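Local structure of Alr3699 protein (Nostoc sp., 4XSR) at residues Gly210-Leu215 with Asp284-Thr289; Ile238-Ala243 with Gly271-Ile276. The protein is a two-domain GT-B-type glycosyltransferase family member that holds uridine-5'-diphosphate-glucose between its two halves. All coordinates share one frame; numbering follows the deposited sequence.

Interaction 1. Residues Gly210-Leu215 with Asp284-Thr289; sequences GHFSRL and DLVAHT. With UPG (uridine-5'-diphosphate-glucose), chain J.
The H211 imidazole and the T289 hydroxyl join 210-215 to 284-289 through the bond NE2 to OG1, 2.8 Å long, at the C-terminal ends of two parallel neighbouring strands of the Rossmann-like sheet in the C-terminal half of this GT-B fold. OG1 lies in the ring plane and the N-H points at it fairly directly (159°). The hydroxyl is also bonded to the carbonyl of G220, so it links the histidine to the loop ahead of helix 221-228. With CG anti to the backbone N (chi1 -160°), the H211 ring swings over to A287, whose O lies over one face, 3.5 Å from H211 CD2.

Behind the histidine the strands are paired by backbone bonds on either side of V286: G210 N gives its hydrogen to L285 O (2.9 Å), and A287 N to G210 O (2.7 Å). Where the strands part, a water takes over, accepting from F212 N at 2.7 Å and donating to A287 O at 2.8 Å, beside the same face of the H211 ring.

Packing is lighter. The F212 side chain crosses V286 at about a right angle, its CD1 3.9 Å from V286 CG1, and helix 276-281 adds M280 against both residues. Farther along, the R214 side chain runs extended from CG to NE toward the ligand, and its NH1 donates to the diphosphate oxygen O1B of uridine-5'-diphosphate-glucose at 2.8 Å.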
loop_
_atom_site.group_PDB
_atom_site.type_symbol
_atom_site.label_atom_id
_atom_site.label_comp_id
_atom_site.label_asym_id
_atom_site.label_seq_id
_atom_site.Cartn_x
_atom_site.Cartn_y
_atom_site.Cartn_z
ATOM N N GLY B 210 -15.543 -40.123 -3.927
ATOM C CA GLY B 210 -14.935 -38.961 -4.572
ATOM C C GLY B 210 -14.679 -37.815 -3.598
ATOM O O GLY B 210 -15.531 -37.495 -2.769
ATOM N N HIS B 211 -13.508 -37.202 -3.729
ATOM C CA HIS B 211 -13.078 -36.020 -2.972
ATOM C C HIS B 211 -12.812 -34.938 -4.014
ATOM O O HIS B 211 -12.150 -35.210 -5.018
ATOM C CB HIS B 211 -11.798 -36.381 -2.251
ATOM C CG HIS B 211 -11.475 -35.514 -1.091
ATOM N ND1 HIS B 211 -11.119 -34.188 -1.226
ATOM C CD2 HIS B 211 -11.397 -35.794 0.230
ATOM C CE1 HIS B 211 -10.850 -33.683 -0.034
ATOM N NE2 HIS B 211 -11.026 -34.631 0.871
ATOM N N PHE B 212 -13.369 -33.739 -3.824
ATOM C CA PHE B 212 -13.314 -32.711 -4.835
ATOM C C PHE B 212 -12.724 -31.400 -4.319
ATOM O O PHE B 212 -12.906 -30.341 -4.903
ATOM C CB PHE B 212 -14.683 -32.510 -5.461
ATOM C CG PHE B 212 -15.220 -33.754 -6.169
ATOM C CD1 PHE B 212 -15.784 -34.813 -5.441
ATOM C CD2 PHE B 212 -15.191 -33.852 -7.545
ATOM C CE1 PHE B 212 -16.269 -35.941 -6.081
ATOM C CE2 PHE B 212 -15.684 -34.977 -8.187
ATOM C CZ PHE B 212 -16.218 -36.027 -7.460
ATOM N N SER B 213 -11.938 -31.473 -3.267
ATOM C CA SER B 213 -11.284 -30.288 -2.744
ATOM C C SER B 213 -9.911 -30.091 -3.413
ATOM O O SER B 213 -9.228 -31.065 -3.799
ATOM C CB SER B 213 -11.085 -30.408 -1.220
ATOM O OG SER B 213 -12.317 -30.548 -0.511
ATOM N N ARG B 214 -9.489 -28.832 -3.503
ATOM C CA ARG B 214 -8.125 -28.544 -3.889
ATOM C C ARG B 214 -7.188 -29.253 -2.929
ATOM O O ARG B 214 -7.574 -29.612 -1.815
ATOM C CB ARG B 214 -7.862 -27.041 -3.888
ATOM C CG ARG B 214 -7.698 -26.425 -2.501
ATOM C CD ARG B 214 -7.883 -24.901 -2.517
ATOM N NE ARG B 214 -7.350 -24.249 -1.295
ATOM C CZ ARG B 214 -7.914 -23.203 -0.689
ATOM N NH1 ARG B 214 -9.028 -22.656 -1.155
ATOM N NH2 ARG B 214 -7.363 -22.691 0.393
ATOM N N LEU B 215 -5.951 -29.456 -3.366
ATOM C CA LEU B 215 -4.964 -30.151 -2.556
ATOM C C LEU B 215 -4.244 -29.177 -1.626
ATOM O O LEU B 215 -3.326 -28.481 -2.031
ATOM C CB LEU B 215 -3.993 -30.894 -3.463
ATOM C CG LEU B 215 -4.658 -31.749 -4.555
ATOM C CD1 LEU B 215 -3.611 -32.358 -5.469
ATOM C CD2 LEU B 215 -5.537 -32.854 -3.974
ATOM N N ASP B 284 -20.042 -43.092 -5.655
ATOM C CA ASP B 284 -21.095 -43.624 -4.837
ATOM C C ASP B 284 -21.269 -42.786 -3.575
ATOM O O ASP B 284 -22.386 -42.646 -3.083
ATOM C CB ASP B 284 -20.780 -45.091 -4.564
ATOM C CG ASP B 284 -20.786 -45.893 -5.851
ATOM O OD1 ASP B 284 -21.866 -45.950 -6.492
ATOM O OD2 ASP B 284 -19.700 -46.352 -6.271
ATOM N N LEU B 285 -20.170 -42.201 -3.097
ATOM C CA LEU B 285 -20.159 -41.294 -1.968
ATOM C C LEU B 285 -19.200 -40.105 -2.217
ATOM O O LEU B 285 -18.040 -40.315 -2.537
ATOM C CB LEU B 285 -19.669 -42.065 -0.752
ATOM C CG LEU B 285 -19.524 -41.270 0.542
ATOM C CD1 LEU B 285 -20.885 -40.833 1.051
ATOM C CD2 LEU B 285 -18.820 -42.107 1.597
ATOM N N VAL B 286 -19.667 -38.868 -2.050
ATOM C CA VAL B 286 -18.762 -37.717 -2.028
ATOM C C VAL B 286 -18.274 -37.418 -0.602
ATOM O O VAL B 286 -19.071 -37.345 0.332
ATOM C CB VAL B 286 -19.409 -36.490 -2.656
ATOM C CG1 VAL B 286 -18.464 -35.298 -2.595
ATOM C CG2 VAL B 286 -19.804 -36.781 -4.092
ATOM N N ALA B 287 -16.963 -37.271 -0.442
ATOM C CA ALA B 287 -16.360 -37.001 0.859
ATOM C C ALA B 287 -15.688 -35.599 0.930
ATOM O O ALA B 287 -14.859 -35.245 0.075
ATOM C CB ALA B 287 -15.335 -38.071 1.219
ATOM N N HIS B 288 -16.088 -34.832 1.950
ATOM C CA HIS B 288 -15.477 -33.581 2.353
ATOM C C HIS B 288 -14.879 -33.885 3.714
ATOM O O HIS B 288 -15.574 -34.411 4.582
ATOM C CB HIS B 288 -16.519 -32.471 2.435
ATOM C CG HIS B 288 -16.039 -31.250 3.149
ATOM N ND1 HIS B 288 -16.139 -31.104 4.514
ATOM C CD2 HIS B 288 -15.425 -30.135 2.696
ATOM C CE1 HIS B 288 -15.610 -29.952 4.876
ATOM N NE2 HIS B 288 -15.184 -29.336 3.787
ATOM N N THR B 289 -13.585 -33.601 3.873
ATOM C CA THR B 289 -12.804 -34.055 5.015
ATOM C C THR B 289 -11.848 -32.999 5.588
ATOM O O THR B 289 -10.868 -33.355 6.248
ATOM C CB THR B 289 -11.955 -35.292 4.631
ATOM O OG1 THR B 289 -10.955 -34.938 3.650
ATOM C CG2 THR B 289 -12.867 -36.396 4.092
HETATM N N1 UPG J . -13.610 -27.916 -8.376
HETATM C C2 UPG J . -13.370 -27.989 -9.755
HETATM N N3 UPG J . -12.445 -28.830 -10.196
HETATM C C4 UPG J . -11.749 -29.611 -9.373
HETATM C C5 UPG J . -11.991 -29.573 -7.994
HETATM C C6 UPG J . -12.933 -28.690 -7.517
HETATM O O2 UPG J . -13.995 -27.270 -10.587
HETATM O O4 UPG J . -10.879 -30.392 -9.849
HETATM C C1C UPG J . -14.608 -26.993 -7.847
HETATM C C2C UPG J . -15.709 -27.677 -7.046
HETATM O O2C UPG J . -16.739 -28.168 -7.931
HETATM C C3C UPG J . -16.112 -26.520 -6.134
HETATM C C4C UPG J . -14.816 -25.716 -5.900
HETATM O O4C UPG J . -13.932 -26.135 -6.921
HETATM O O3C UPG J . -17.060 -25.707 -6.828
HETATM C C5C UPG J . -14.111 -25.935 -4.555
HETATM O O5C UPG J . -14.966 -25.311 -3.598
HETATM P PA UPG J . -14.587 -25.113 -2.069
HETATM O O1A UPG J . -15.853 -24.719 -1.378
HETATM O O2A UPG J . -13.692 -26.183 -1.555
HETATM O O3A UPG J . -13.779 -23.686 -2.291
HETATM P PB UPG J . -12.481 -23.083 -1.510
HETATM O O1B UPG J . -11.434 -23.082 -2.562
HETATM O O2B UPG J . -12.121 -23.762 -0.246
HETATM O O3B UPG J . -13.059 -21.573 -1.382
HETATM C "C1'" UPG J . -13.540 -20.767 -0.289
HETATM C "C2'" UPG J . -13.905 -21.442 1.014
HETATM C "C3'" UPG J . -15.058 -22.466 0.848
HETATM C "C4'" UPG J . -16.274 -21.766 0.230
HETATM C "C5'" UPG J . -15.820 -20.958 -0.973
HETATM C "C6'" UPG J . -16.907 -20.165 -1.629
HETATM O "O2'" UPG J . -12.727 -21.930 1.656
HETATM O "O3'" UPG J . -15.395 -22.990 2.146
HETATM O "O4'" UPG J . -17.271 -22.689 -0.233
HETATM O "O5'" UPG J . -14.752 -20.071 -0.655
HETATM O "O6'" UPG J . -17.602 -19.379 -0.684
HETATM O O HOH W 1 -14.468 -32.988 -1.475
#

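Interaction 2. Residues Ile238-Ala243 with Gly271-Ile276; sequences ILVGDA and GFRADI. With UPG (uridine-5'-diphosphate-glucose), chain J.
G241 and G271 bring segment 238-243, which lies on strand 235-240, against the loop before helix 276-281, and one direct backbone hydrogen bond spans them, from G241 N to G271 O at 3.0 Å. The donor stands above the G271 carbonyl plane, 66° out of it, and so misses the lone pairs. A water strengthens the join by donating to L239 O and G241 O while accepting from G271 N. Both glycines have positive phi (137° and 65°), a conformation that suits residues without a side chain.

Charge pairing stays within the loop. The R273 chain, bent at chi2 and chi3, carries its guanidinium away from the strand to grip D275 side-on: NE meets OD1 at 2.8 Å and NH1 meets OD2, each on the syn side of the carboxylate.

Apolar contact centres on V240, whose CG1 meets R273 CB at 3.8 Å and also touches I276 CD1.

Ligand contacts fall on the uracil of uridine-5'-diphosphate-glucose. R273 N donates to O4 at 3.0 Å, and the base N3 donates to R273 O at 2.8 Å. The F272 ring lies nearly parallel to the base, with CZ 3.3 Å from N3, while I276 CD1 approaches N3 from the opposite face at 3.5 Å. Backbone reading of the uracil edge, with side chains over both faces, makes this the nucleotide-base pocket of the C-terminal GT-B domain.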
loop_
_atom_site.group_PDB
_atom_site.type_symbol
_atom_site.label_atom_id
_atom_site.label_comp_id
_atom_site.label_asym_id
_atom_site.label_seq_id
_atom_site.Cartn_x
_atom_site.Cartn_y
_atom_site.Cartn_z
ATOM N N ILE B 238 -11.410 -41.437 -5.817
ATOM C CA ILE B 238 -10.857 -40.471 -6.745
ATOM C C ILE B 238 -10.686 -39.098 -6.067
ATOM O O ILE B 238 -11.639 -38.527 -5.524
ATOM C CB ILE B 238 -11.661 -40.375 -8.036
ATOM C CG1 ILE B 238 -13.092 -39.942 -7.769
ATOM C CG2 ILE B 238 -11.666 -41.735 -8.725
ATOM C CD1 ILE B 238 -13.809 -39.456 -9.008
ATOM N N LEU B 239 -9.447 -38.611 -6.080
ATOM C CA LEU B 239 -9.084 -37.262 -5.634
ATOM C C LEU B 239 -9.031 -36.339 -6.823
ATOM O O LEU B 239 -8.139 -36.464 -7.671
ATOM C CB LEU B 239 -7.728 -37.289 -4.958
ATOM C CG LEU B 239 -7.600 -38.320 -3.838
ATOM C CD1 LEU B 239 -6.359 -38.064 -3.001
ATOM C CD2 LEU B 239 -8.837 -38.309 -2.963
ATOM N N VAL B 240 -10.009 -35.440 -6.886
ATOM C CA VAL B 240 -10.165 -34.498 -7.968
ATOM C C VAL B 240 -9.819 -33.113 -7.428
ATOM O O VAL B 240 -10.352 -32.698 -6.394
ATOM C CB VAL B 240 -11.603 -34.485 -8.503
ATOM C CG1 VAL B 240 -11.720 -33.638 -9.760
ATOM C CG2 VAL B 240 -12.085 -35.905 -8.796
ATOM N N GLY B 241 -8.946 -32.412 -8.152
ATOM C CA GLY B 241 -8.360 -31.146 -7.712
ATOM C C GLY B 241 -6.874 -31.048 -7.999
ATOM O O GLY B 241 -6.246 -31.997 -8.481
ATOM N N ASP B 242 -6.298 -29.900 -7.672
ATOM C CA ASP B 242 -4.862 -29.654 -7.858
ATOM C C ASP B 242 -4.351 -28.847 -6.697
ATOM O O ASP B 242 -5.135 -28.188 -6.023
ATOM C CB ASP B 242 -4.653 -28.848 -9.147
ATOM C CG ASP B 242 -3.278 -29.054 -9.774
ATOM O OD1 ASP B 242 -2.385 -29.677 -9.136
ATOM O OD2 ASP B 242 -3.120 -28.575 -10.926
ATOM N N ALA B 243 -3.045 -28.885 -6.454
ATOM C CA ALA B 243 -2.420 -27.879 -5.580
ATOM C C ALA B 243 -2.411 -26.517 -6.302
ATOM O O ALA B 243 -1.695 -26.325 -7.267
ATOM C CB ALA B 243 -1.022 -28.299 -5.211
ATOM N N GLY B 271 -6.285 -34.594 -11.157
ATOM C CA GLY B 271 -6.005 -33.178 -11.335
ATOM C C GLY B 271 -7.255 -32.316 -11.431
ATOM O O GLY B 271 -8.352 -32.745 -11.107
ATOM N N PHE B 272 -7.093 -31.088 -11.892
ATOM C CA PHE B 272 -8.185 -30.176 -11.897
ATOM C C PHE B 272 -9.094 -30.493 -13.040
ATOM O O PHE B 272 -8.684 -30.434 -14.169
ATOM C CB PHE B 272 -7.725 -28.717 -11.978
ATOM C CG PHE B 272 -8.774 -27.743 -11.490
ATOM C CD1 PHE B 272 -8.878 -27.432 -10.132
ATOM C CD2 PHE B 272 -9.683 -27.195 -12.365
ATOM C CE1 PHE B 272 -9.862 -26.575 -9.674
ATOM C CE2 PHE B 272 -10.657 -26.313 -11.925
ATOM C CZ PHE B 272 -10.757 -26.007 -10.578
ATOM N N ARG B 273 -10.353 -30.788 -12.736
ATOM C CA ARG B 273 -11.326 -31.169 -13.756
ATOM C C ARG B 273 -12.423 -30.158 -13.848
ATOM O O ARG B 273 -12.740 -29.497 -12.876
ATOM C CB ARG B 273 -11.899 -32.527 -13.422
ATOM C CG ARG B 273 -10.878 -33.653 -13.502
ATOM C CD ARG B 273 -10.648 -34.068 -14.954
ATOM N NE ARG B 273 -11.769 -34.828 -15.500
ATOM C CZ ARG B 273 -11.753 -36.131 -15.804
ATOM N NH1 ARG B 273 -12.857 -36.705 -16.272
ATOM N NH2 ARG B 273 -10.656 -36.873 -15.651
ATOM N N ALA B 274 -12.976 -30.010 -15.041
ATOM C CA ALA B 274 -14.153 -29.183 -15.269
ATOM C C ALA B 274 -15.462 -29.984 -15.165
ATOM O O ALA B 274 -16.507 -29.400 -14.938
ATOM C CB ALA B 274 -14.075 -28.510 -16.634
ATOM N N ASP B 275 -15.409 -31.310 -15.275
ATOM C CA ASP B 275 -16.650 -32.137 -15.398
ATOM C C ASP B 275 -17.084 -32.682 -14.033
ATOM O O ASP B 275 -17.237 -33.886 -13.838
ATOM C CB ASP B 275 -16.444 -33.277 -16.432
ATOM C CG ASP B 275 -15.296 -34.194 -16.057
ATOM O OD1 ASP B 275 -14.337 -33.707 -15.423
ATOM O OD2 ASP B 275 -15.357 -35.416 -16.335
ATOM N N ILE B 276 -17.297 -31.769 -13.091
ATOM C CA ILE B 276 -17.584 -32.130 -11.701
ATOM C C ILE B 276 -18.955 -32.797 -11.463
ATOM O O ILE B 276 -19.032 -33.767 -10.711
ATOM C CB ILE B 276 -17.445 -30.920 -10.764
ATOM C CG1 ILE B 276 -16.019 -30.319 -10.848
ATOM C CG2 ILE B 276 -17.713 -31.335 -9.322
ATOM C CD1 ILE B 276 -14.888 -31.326 -10.686
HETATM N N1 UPG J . -13.610 -27.916 -8.376
HETATM C C2 UPG J . -13.370 -27.989 -9.755
HETATM N N3 UPG J . -12.445 -28.830 -10.196
HETATM C C4 UPG J . -11.749 -29.611 -9.373
HETATM C C5 UPG J . -11.991 -29.573 -7.994
HETATM C C6 UPG J . -12.933 -28.690 -7.517
HETATM O O2 UPG J . -13.995 -27.270 -10.587
HETATM O O4 UPG J . -10.879 -30.392 -9.849
HETATM C C1C UPG J . -14.608 -26.993 -7.847
HETATM C C2C UPG J . -15.709 -27.677 -7.046
HETATM O O2C UPG J . -16.739 -28.168 -7.931
HETATM C C3C UPG J . -16.112 -26.520 -6.134
HETATM C C4C UPG J . -14.816 -25.716 -5.900
HETATM O O4C UPG J . -13.932 -26.135 -6.921
HETATM O O3C UPG J . -17.060 -25.707 -6.828
HETATM C C5C UPG J . -14.111 -25.935 -4.555
HETATM O O5C UPG J . -14.966 -25.311 -3.598
HETATM P PA UPG J . -14.587 -25.113 -2.069
HETATM O O1A UPG J . -15.853 -24.719 -1.378
HETATM O O2A UPG J . -13.692 -26.183 -1.555
HETATM O O3A UPG J . -13.779 -23.686 -2.291
HETATM P PB UPG J . -12.481 -23.083 -1.510
HETATM O O1B UPG J . -11.434 -23.082 -2.562
HETATM O O2B UPG J . -12.121 -23.762 -0.246
HETATM O O3B UPG J . -13.059 -21.573 -1.382
HETATM C "C1'" UPG J . -13.540 -20.767 -0.289
HETATM C "C2'" UPG J . -13.905 -21.442 1.014
HETATM C "C3'" UPG J . -15.058 -22.466 0.848
HETATM C "C4'" UPG J . -16.274 -21.766 0.230
HETATM C "C5'" UPG J . -15.820 -20.958 -0.973
HETATM C "C6'" UPG J . -16.907 -20.165 -1.629
HETATM O "O2'" UPG J . -12.727 -21.930 1.656
HETATM O "O3'" UPG J . -15.395 -22.990 2.146
HETATM O "O4'" UPG J . -17.271 -22.689 -0.233
HETATM O "O5'" UPG J . -14.752 -20.071 -0.655
HETATM O "O6'" UPG J . -17.602 -19.379 -0.684
HETATM O O HOH W 2 -6.078 -34.719 -8.312
HETATM O O HOH W 3 -4.698 -30.330 -13.185
#

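Strand 207-211 connects the two contacts, whose centres lie about 10 Å apart: it pairs with 285-287 in interaction 1 and with 235-240, the strand of interaction 2, along its other edge. H211 probably bonds to the latter through both backbone atoms, its N to I238 O and its O to V240 N, each 2.9 Å, while H211 CB packs 3.6 Å from L239 CD2. F212, from interaction 1, packs on V240 and I276 of interaction 2, and F212 O lies 3.1 Å from C6 of the uracil. Interaction 2 thus holds the uracil and interaction 1 reaches the diphosphate through R214; K219, R298, E294, E302 and, from the N-terminal half, H127 also bond to uridine-5'-diphosphate-glucose.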